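Phosphodiesterase (Salpingoeca rosetta, PDB 7D7P) is a largely helical member of the phosphodiesterase family in the HD superfamily, holding a zinc and a magnesium ion side by side. Local coordinates at residues R110-V115 with A142-D147; H178-A183 with V209-I214. One frame throughout, in Å; residues are numbered along the deposited sequence.

Interaction 1: residues R110-V115 with A142-D147; sequences RHAVMV and AALSHD. With ZN (zinc ion), chain G; MG (magnesium ion), chain H.
His111 and His146 come together at the zinc ion, their NE2 atoms 3.3 Å apart because both bind the metal. The two side chains cross at about a right angle, while their ring planes are 66° apart; NE2 of His111 lies in the plane of the His146 ring, at its edge. CG of His111 is anti to its backbone N (chi1 171°), and the end of the side chain comes nearer the 142-147 segment than its CB does, while its ND1 is hydrogen-bonded to His262. The His146 ring is held through ND1, which donates to Ala143 O at 2.7 Å, three residues back, with the acceptor 17° out of the ring plane. That bond fixes the rotation of the imidazole and presents NE2 to zinc at 2.2 Å. His146 and Asp147 are the HD pair that names this superfamily, and with His111 and Asp260 they make up the protein ligands of the zinc. Asp147 splits its carboxylate between two metals, OD2 binding zinc and OD1 binding magnesium, each at 2.2 Å; water 3 bridges the same two ions, and water 1 on the magnesium also donates to His146 O. Behind the metals the contact turns apolar. Val115 meets His146 tip to tip, CG2 coming within 3.5 Å of CE1, while its CG1 branch lies 4.0 Å from Ala143 CB. Leu144 brings its CD1 back over the backbone of Ala112, 3.5 Å from Ala112 O, and Trp93 and Leu94 of helix 87-99 also touch this leucine.

Interaction 2: residues H178-A183 with V209-I214; sequences HHSHLA and VIINCI
Helices 178-183 and 209-214 run nearly antiparallel, at 155° between their N-to-C directions, with axes 9.6 Å apart at closest approach; Ser180 and Ile211 bring their CA atoms nearest, at 6.1 Å. This is helix-on-helix packing within the all-helical domain of the phosphodiesterase family, with no hydrogen bond crossing between the segments. Ser180 and Ile214 carry most of the contact. With CG1 of Ile214 anti to the carbonyl carbon (chi1 -71°), its CG2 methyl stands anti to the backbone N and lies 4.0 Å from Ser180 CB and 4.1 Å from His179 CB. The other branch runs out to CD1, which lies 4.1 Å from Ser180 CA and brushes Ala183 CB more loosely. Only the CB end of His179 joins this packing. Its imidazole leads off toward the metal site, where ND1 is hydrogen-bonded to Leu148 O and the side chain comes to about 4 Å, nearest atoms, from the magnesium ion. Ser180 directs its CB toward the other helix, and its small size is consistent with the close backbones at this level. Its OG, anti to the backbone N, rests 3.7 Å from Ile211 CG1.

How the interactions relate
Following the chain from the N terminus, helix 109-126 leads to helix 133-145, and interaction 1 closes that mostly helical loop, with 26 residues between its segments. Interaction 2 opens only afterwards and closes a second loop, with 25 residues between its segments on helices 174-187 and 200-215, so the two stand in series, neither nesting nor crossing. In space they meet: Ser145 CB packs 3.6 Å from Ala183 CB, and His179 NE2 lies 3.3 Å from Asp147 OD1, bringing helix 174-187 up to the metal site. Helix 245-260 serves both, since Leu256 touches Val115 and Ala143 of the first contact and Cys213 beside the second, and the helix ends at Asp260.

Interaction 1: residues R110-V115 with A142-D147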
loop_
_atom_site.group_PDB
_atom_site.type_symbol
_atom_site.label_atom_id
_atom_site.label_comp_id
_atom_site.label_asym_id
_atom_site.label_seq_id
_atom_site.Cartn_x
_atom_site.Cartn_y
_atom_site.Cartn_z
ATOM N N ARG A 110 -8.657 -5.807 -29.518
ATOM C CA ARG A 110 -7.352 -5.229 -29.221
ATOM C C ARG A 110 -6.849 -5.656 -27.846
ATOM O O ARG A 110 -5.636 -5.788 -27.649
ATOM C CB ARG A 110 -7.416 -3.709 -29.340
ATOM C CG ARG A 110 -7.301 -3.240 -30.782
ATOM C CD ARG A 110 -7.563 -1.753 -30.943
ATOM N NE ARG A 110 -7.153 -1.285 -32.265
ATOM C CZ ARG A 110 -7.859 -1.464 -33.378
ATOM N NH1 ARG A 110 -9.023 -2.100 -33.337
ATOM N NH2 ARG A 110 -7.402 -1.005 -34.535
ATOM N N HIS A 111 -7.755 -5.889 -26.893
ATOM C CA HIS A 111 -7.344 -6.456 -25.611
ATOM C C HIS A 111 -6.785 -7.864 -25.791
ATOM O O HIS A 111 -5.798 -8.236 -25.145
ATOM C CB HIS A 111 -8.522 -6.469 -24.637
ATOM C CG HIS A 111 -8.255 -7.226 -23.373
ATOM N ND1 HIS A 111 -7.220 -6.911 -22.521
ATOM C CD2 HIS A 111 -8.891 -8.284 -22.814
ATOM C CE1 HIS A 111 -7.226 -7.741 -21.493
ATOM N NE2 HIS A 111 -8.230 -8.585 -21.647
ATOM N N ALA A 112 -7.407 -8.659 -26.664
ATOM C CA ALA A 112 -6.907 -10.005 -26.929
ATOM C C ALA A 112 -5.497 -9.968 -27.506
ATOM O O ALA A 112 -4.635 -10.758 -27.103
ATOM C CB ALA A 112 -7.854 -10.740 -27.878
ATOM N N VAL A 113 -5.242 -9.061 -28.453
ATOM C CA VAL A 113 -3.907 -8.959 -29.039
ATOM C C VAL A 113 -2.901 -8.488 -27.996
ATOM O O VAL A 113 -1.749 -8.940 -27.976
ATOM C CB VAL A 113 -3.932 -8.029 -30.267
ATOM C CG1 VAL A 113 -2.540 -7.906 -30.879
ATOM C CG2 VAL A 113 -4.929 -8.541 -31.294
ATOM N N MET A 114 -3.322 -7.577 -27.113
ATOM C CA MET A 114 -2.456 -7.131 -26.024
ATOM C C MET A 114 -2.045 -8.293 -25.127
ATOM O O MET A 114 -0.888 -8.379 -24.699
ATOM C CB MET A 114 -3.167 -6.055 -25.198
ATOM C CG MET A 114 -3.198 -4.684 -25.850
ATOM S SD MET A 114 -1.605 -3.856 -25.742
ATOM C CE MET A 114 -1.740 -3.032 -24.154
ATOM N N VAL A 115 -2.980 -9.194 -24.824
ATOM C CA VAL A 115 -2.657 -10.323 -23.961
ATOM C C VAL A 115 -1.801 -11.338 -24.709
ATOM O O VAL A 115 -0.902 -11.961 -24.130
ATOM C CB VAL A 115 -3.948 -10.950 -23.404
ATOM C CG1 VAL A 115 -3.646 -12.217 -22.609
ATOM C CG2 VAL A 115 -4.673 -9.942 -22.533
ATOM N N ALA A 142 -4.586 -19.703 -26.293
ATOM C CA ALA A 142 -5.344 -19.348 -25.098
ATOM C C ALA A 142 -5.371 -17.840 -24.882
ATOM O O ALA A 142 -6.412 -17.279 -24.520
ATOM C CB ALA A 142 -4.753 -20.049 -23.875
ATOM N N ALA A 143 -4.236 -17.167 -25.096
ATOM C CA ALA A 143 -4.169 -15.727 -24.859
ATOM C C ALA A 143 -5.099 -14.966 -25.796
ATOM O O ALA A 143 -5.786 -14.027 -25.376
ATOM C CB ALA A 143 -2.730 -15.233 -25.019
ATOM N N LEU A 144 -5.135 -15.357 -27.069
ATOM C CA LEU A 144 -5.984 -14.660 -28.030
ATOM C C LEU A 144 -7.457 -14.993 -27.833
ATOM O O LEU A 144 -8.326 -14.182 -28.175
ATOM C CB LEU A 144 -5.548 -15.012 -29.451
ATOM C CG LEU A 144 -5.662 -13.952 -30.544
ATOM C CD1 LEU A 144 -5.197 -12.588 -30.065
ATOM C CD2 LEU A 144 -4.844 -14.402 -31.735
ATOM N N SER A 145 -7.756 -16.163 -27.274
ATOM C CA SER A 145 -9.118 -16.654 -27.125
ATOM C C SER A 145 -9.696 -16.424 -25.734
ATOM O O SER A 145 -10.846 -16.799 -25.490
ATOM C CB SER A 145 -9.165 -18.155 -27.440
ATOM O OG SER A 145 -8.662 -18.435 -28.734
ATOM N N HIS A 146 -8.935 -15.813 -24.823
ATOM C CA HIS A 146 -9.280 -15.875 -23.405
ATOM C C HIS A 146 -10.514 -15.057 -23.039
ATOM O O HIS A 146 -11.073 -15.272 -21.960
ATOM C CB HIS A 146 -8.093 -15.421 -22.556
ATOM C CG HIS A 146 -7.988 -13.936 -22.415
ATOM N ND1 HIS A 146 -7.459 -13.131 -23.401
ATOM C CD2 HIS A 146 -8.355 -13.108 -21.410
ATOM C CE1 HIS A 146 -7.499 -11.872 -23.006
ATOM N NE2 HIS A 146 -8.036 -11.831 -21.800
ATOM N N ASP A 147 -10.949 -14.128 -23.893
ATOM C CA ASP A 147 -12.099 -13.284 -23.583
ATOM C C ASP A 147 -13.134 -13.308 -24.703
ATOM O O ASP A 147 -13.835 -12.319 -24.920
ATOM C CB ASP A 147 -11.664 -11.846 -23.301
ATOM C CG ASP A 147 -11.502 -11.562 -21.818
ATOM O OD1 ASP A 147 -12.075 -12.307 -20.996
ATOM O OD2 ASP A 147 -10.802 -10.587 -21.475
HETATM ZN ZN ZN G . -8.890 -10.352 -20.416
HETATM MG MG MG H . -11.796 -12.506 -18.860
HETATM O O HOH W 1 -11.057 -14.580 -19.202
HETATM O O HOH W 2 -12.219 -10.329 -18.409
HETATM O O HOH W 3 -9.814 -12.000 -18.792
HETATM O O HOH W 4 -9.797 -8.785 -18.875
HETATM O O HOH W 5 -13.788 -12.839 -18.572
#

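Interaction 2: residues H178-A183 with V209-I214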
loop_
_atom_site.group_PDB
_atom_site.type_symbol
_atom_site.label_atom_id
_atom_site.label_comp_id
_atom_site.label_asym_id
_atom_site.label_seq_id
_atom_site.Cartn_x
_atom_site.Cartn_y
_atom_site.Cartn_z
ATOM N N HIS A 178 -17.275 -19.967 -20.719
ATOM C CA HIS A 178 -17.822 -19.595 -22.019
ATOM C C HIS A 178 -16.716 -19.276 -23.016
ATOM O O HIS A 178 -16.799 -19.664 -24.188
ATOM C CB HIS A 178 -18.759 -18.399 -21.849
ATOM C CG HIS A 178 -19.377 -17.918 -23.124
ATOM N ND1 HIS A 178 -20.120 -18.735 -23.947
ATOM C CD2 HIS A 178 -19.387 -16.692 -23.700
ATOM C CE1 HIS A 178 -20.551 -18.038 -24.983
ATOM N NE2 HIS A 178 -20.119 -16.797 -24.859
ATOM N N HIS A 179 -15.676 -18.564 -22.568
ATOM C CA HIS A 179 -14.561 -18.229 -23.447
ATOM C C HIS A 179 -13.859 -19.488 -23.936
ATOM O O HIS A 179 -13.595 -19.644 -25.134
ATOM C CB HIS A 179 -13.567 -17.320 -22.719
ATOM C CG HIS A 179 -14.173 -16.064 -22.173
ATOM N ND1 HIS A 179 -15.160 -15.362 -22.832
ATOM C CD2 HIS A 179 -13.926 -15.382 -21.029
ATOM C CE1 HIS A 179 -15.496 -14.303 -22.115
ATOM N NE2 HIS A 179 -14.762 -14.292 -21.016
ATOM N N SER A 180 -13.549 -20.403 -23.012
ATOM C CA SER A 180 -12.823 -21.616 -23.368
ATOM C C SER A 180 -13.636 -22.489 -24.315
ATOM O O SER A 180 -13.086 -23.087 -25.248
ATOM C CB SER A 180 -12.452 -22.386 -22.101
ATOM O OG SER A 180 -11.714 -23.558 -22.407
ATOM N N HIS A 181 -14.951 -22.568 -24.094
ATOM C CA HIS A 181 -15.817 -23.328 -24.992
ATOM C C HIS A 181 -15.737 -22.793 -26.418
ATOM O O HIS A 181 -15.534 -23.557 -27.369
ATOM C CB HIS A 181 -17.258 -23.292 -24.480
ATOM C CG HIS A 181 -18.271 -23.748 -25.485
ATOM N ND1 HIS A 181 -19.499 -23.140 -25.629
ATOM C CD2 HIS A 181 -18.239 -24.754 -26.393
ATOM C CE1 HIS A 181 -20.179 -23.748 -26.587
ATOM N NE2 HIS A 181 -19.437 -24.730 -27.066
ATOM N N LEU A 182 -15.899 -21.477 -26.587
ATOM C CA LEU A 182 -15.844 -20.896 -27.924
ATOM C C LEU A 182 -14.451 -21.004 -28.531
ATOM O O LEU A 182 -14.316 -21.061 -29.759
ATOM C CB LEU A 182 -16.290 -19.434 -27.890
ATOM C CG LEU A 182 -17.758 -19.180 -27.547
ATOM C CD1 LEU A 182 -18.062 -17.701 -27.617
ATOM C CD2 LEU A 182 -18.669 -19.960 -28.481
ATOM N N ALA A 183 -13.411 -21.029 -27.694
ATOM C CA ALA A 183 -12.056 -21.200 -28.210
ATOM C C ALA A 183 -11.931 -22.492 -29.003
ATOM O O ALA A 183 -11.291 -22.523 -30.061
ATOM C CB ALA A 183 -11.050 -21.179 -27.060
ATOM N N VAL A 209 -3.939 -27.389 -21.271
ATOM C CA VAL A 209 -3.271 -26.124 -20.982
ATOM C C VAL A 209 -4.202 -24.949 -21.260
ATOM O O VAL A 209 -4.279 -24.003 -20.468
ATOM C CB VAL A 209 -1.963 -26.017 -21.788
ATOM C CG1 VAL A 209 -1.436 -24.592 -21.766
ATOM C CG2 VAL A 209 -0.918 -26.977 -21.236
ATOM N N ILE A 210 -4.926 -24.991 -22.382
ATOM C CA ILE A 210 -5.822 -23.895 -22.739
ATOM C C ILE A 210 -6.950 -23.772 -21.722
ATOM O O ILE A 210 -7.282 -22.669 -21.272
ATOM C CB ILE A 210 -6.367 -24.091 -24.165
ATOM C CG1 ILE A 210 -5.257 -23.873 -25.198
ATOM C CG2 ILE A 210 -7.540 -23.151 -24.423
ATOM C CD1 ILE A 210 -5.643 -24.284 -26.605
ATOM N N ILE A 211 -7.557 -24.901 -21.346
ATOM C CA ILE A 211 -8.665 -24.873 -20.393
ATOM C C ILE A 211 -8.203 -24.307 -19.056
ATOM O O ILE A 211 -8.813 -23.378 -18.510
ATOM C CB ILE A 211 -9.273 -26.278 -20.230
ATOM C CG1 ILE A 211 -10.038 -26.688 -21.492
ATOM C CG2 ILE A 211 -10.189 -26.325 -19.005
ATOM C CD1 ILE A 211 -10.429 -28.160 -21.521
ATOM N N ASN A 212 -7.110 -24.852 -18.514
ATOM C CA ASN A 212 -6.655 -24.436 -17.190
ATOM C C ASN A 212 -6.229 -22.974 -17.179
ATOM O O ASN A 212 -6.499 -22.252 -16.214
ATOM C CB ASN A 212 -5.504 -25.329 -16.721
ATOM C CG ASN A 212 -5.057 -25.007 -15.305
ATOM O OD1 ASN A 212 -4.086 -24.279 -15.095
ATOM N ND2 ASN A 212 -5.770 -25.548 -14.323
ATOM N N CYS A 213 -5.569 -22.513 -18.242
ATOM C CA CYS A 213 -5.074 -21.141 -18.244
ATOM C C CYS A 213 -6.210 -20.138 -18.409
ATOM O O CYS A 213 -6.219 -19.098 -17.742
ATOM C CB CYS A 213 -4.013 -20.962 -19.331
ATOM S SG CYS A 213 -2.421 -21.731 -18.905
ATOM N N ILE A 214 -7.186 -20.437 -19.274
ATOM C CA ILE A 214 -8.313 -19.522 -19.444
ATOM C C ILE A 214 -9.178 -19.491 -18.188
ATOM O O ILE A 214 -9.616 -18.420 -17.747
ATOM C CB ILE A 214 -9.134 -19.902 -20.690
ATOM C CG1 ILE A 214 -8.353 -19.571 -21.964
ATOM C CG2 ILE A 214 -10.477 -19.176 -20.694
ATOM C CD1 ILE A 214 -9.061 -19.975 -23.246
#